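Flavoredoxin (Methanosarcina acetivorans, PDB 3BNK) binds flavin mononucleotide as its cofactor and probably takes part in electron transfer. Local coordinates at the interface of chains A and B. Sequence-based numbering; all coordinates share one arbitrary frame. Chains: chain A/B, Flavoredoxin.

The interface of chains A and B. Residues chain A 179-182, 184; chain B 81, 84-85.
B:Asp81 grips two successive backbone N-H groups of chain A with its carboxylate. B:Asp81 OD1 accepts a hydrogen bond from A:Leu180 N at 2.8 Å, and B:Asp81 OD2 accepts one from A:Lys181 N at 2.9 Å. Both oxygens use their syn lone pairs, and the paired bonds are likely to fix the carboxylate's rotation. The side chain extends from its helix with CG opposite the backbone N (chi1 -159°), which carries both oxygens to the partner chain. Replacing B:Asp81 by an alanine would probably leave the amides of A:Leu180 and A:Lys181 without their acceptor and free this turn to move.

Beside the fork lies the tightly packed part. B:Leu85 CD2 presses on the backbone of A:Leu180, 3.6 Å from A:Leu180 CA. B:Leu85 CD1 lies 3.6 Å from A:Lys184 N. A:Leu180 CD2 reaches the carbonyl O of B:Gly84 at 3.3 Å and also lies near B:Leu85 CD2. The chain of A:Lys184, bent at chi2 (-103°), crosses B:Leu85 at about a right angle. A:Lys184 CE rests 3.7 Å from B:Leu85 CD2.

The loose side is at A:Lys181 and A:Thr182, which bury almost nothing. The side chain of A:Lys181 points away from chain B.

This patch is part of the two-fold interface between two copies of the protein in the deposited assembly; the structure alone does not show that this dimer is the biological one. The C-terminal segment of chain A, after strand 168-178 and entering 3-10 helix 182-186, lies over the end of helix 77-83 of chain B and the loop that follows.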
ATOM      1  N   ALA A 179       0.501  -3.520 -17.738  1.00 25.21           N
ATOM      2  CA  ALA A 179       0.935  -4.552 -16.803  1.00 25.13           C
ATOM      3  C   ALA A 179       0.406  -5.912 -17.247  1.00 25.44           C
ATOM      4  O   ALA A 179      -0.643  -6.001 -17.896  1.00 24.80           O
ATOM      5  CB  ALA A 179       0.500  -4.227 -15.386  1.00 24.53           C
ATOM      6  N   LEU A 180       1.147  -6.964 -16.895  1.00 26.10           N
ATOM      7  CA  LEU A 180       0.869  -8.330 -17.347  1.00 26.82           C
ATOM      8  C   LEU A 180       0.847  -8.426 -18.885  1.00 27.77           C
ATOM      9  O   LEU A 180       0.067  -9.192 -19.460  1.00 27.08           O
ATOM     10  CB  LEU A 180      -0.436  -8.864 -16.728  1.00 26.83           C
ATOM     11  CG  LEU A 180      -0.469  -8.970 -15.193  1.00 26.57           C
ATOM     12  CD1 LEU A 180      -1.901  -9.039 -14.675  1.00 26.05           C
ATOM     13  CD2 LEU A 180       0.371 -10.140 -14.685  1.00 24.89           C
ATOM     14  N   LYS A 181       1.702  -7.629 -19.532  1.00 28.84           N
ATOM     15  CA  LYS A 181       1.753  -7.551 -20.998  1.00 30.30           C
ATOM     16  C   LYS A 181       3.128  -7.112 -21.540  1.00 30.42           C
ATOM     17  O   LYS A 181       3.756  -7.867 -22.287  1.00 30.17           O
ATOM     18  CB  LYS A 181       0.633  -6.651 -21.547  1.00 30.14           C
ATOM     19  CG  LYS A 181       0.342  -6.857 -23.041  1.00 31.22           C
ATOM     20  CD  LYS A 181      -0.465  -5.711 -23.671  1.00 31.66           C
ATOM     21  CE  LYS A 181      -1.888  -5.637 -23.118  1.00 35.50           C
ATOM     22  NZ  LYS A 181      -2.819  -4.809 -23.944  1.00 36.30           N
ATOM     23  N   THR A 182       3.598  -5.916 -21.164  1.00 31.07           N
ATOM     24  CA  THR A 182       4.874  -5.398 -21.695  1.00 32.17           C
ATOM     25  C   THR A 182       6.047  -6.350 -21.478  1.00 32.26           C
ATOM     26  O   THR A 182       6.950  -6.414 -22.308  1.00 32.57           O
ATOM     27  CB  THR A 182       5.247  -3.994 -21.141  1.00 32.35           C
ATOM     28  OG1 THR A 182       4.186  -3.072 -21.398  1.00 34.34           O
ATOM     29  CG2 THR A 182       6.507  -3.457 -21.799  1.00 32.02           C
ATOM     30  N   LYS A 184       6.082  -9.478 -21.730  1.00 34.25           N
ATOM     31  CA  LYS A 184       5.973 -10.665 -22.599  1.00 35.62           C
ATOM     32  C   LYS A 184       7.167 -10.790 -23.560  1.00 36.36           C
ATOM     33  O   LYS A 184       7.527 -11.891 -23.958  1.00 36.61           O
ATOM     34  CB  LYS A 184       4.652 -10.675 -23.390  1.00 35.41           C
ATOM     35  CG  LYS A 184       3.377 -10.785 -22.548  1.00 36.18           C
ATOM     36  CD  LYS A 184       2.772 -12.190 -22.571  1.00 37.52           C
ATOM     37  CE  LYS A 184       1.813 -12.423 -21.385  1.00 37.39           C
ATOM     38  NZ  LYS A 184       1.758 -13.862 -20.967  1.00 35.37           N
TER
ATOM     39  N   ASP B  81       7.734  -6.427 -15.075  1.00 18.32           N
ATOM     40  CA  ASP B  81       6.501  -7.066 -15.536  1.00 18.69           C
ATOM     41  C   ASP B  81       6.704  -8.559 -15.824  1.00 18.79           C
ATOM     42  O   ASP B  81       5.854  -9.392 -15.476  1.00 18.18           O
ATOM     43  CB  ASP B  81       5.981  -6.346 -16.772  1.00 18.87           C
ATOM     44  CG  ASP B  81       4.516  -6.586 -17.006  1.00 19.68           C
ATOM     45  OD1 ASP B  81       3.709  -6.382 -16.068  1.00 19.33           O
ATOM     46  OD2 ASP B  81       4.176  -6.990 -18.134  1.00 21.41           O
ATOM     47  N   GLY B  84       6.377 -10.665 -13.002  1.00 20.39           N
ATOM     48  CA  GLY B  84       4.981 -10.890 -12.641  1.00 20.77           C
ATOM     49  C   GLY B  84       4.196 -11.727 -13.638  1.00 21.20           C
ATOM     50  O   GLY B  84       2.990 -11.853 -13.502  1.00 22.17           O
ATOM     51  N   LEU B  85       4.880 -12.294 -14.629  1.00 21.63           N
ATOM     52  CA  LEU B  85       4.256 -13.082 -15.700  1.00 22.01           C
ATOM     53  C   LEU B  85       4.704 -14.540 -15.657  1.00 22.47           C
ATOM     54  O   LEU B  85       3.994 -15.428 -16.121  1.00 22.11           O
ATOM     55  CB  LEU B  85       4.598 -12.491 -17.073  1.00 22.22           C
ATOM     56  CG  LEU B  85       3.793 -11.278 -17.550  1.00 22.20           C
ATOM     57  CD1 LEU B  85       4.400 -10.699 -18.834  1.00 23.31           C
ATOM     58  CD2 LEU B  85       2.323 -11.644 -17.760  1.00 22.46           C
TER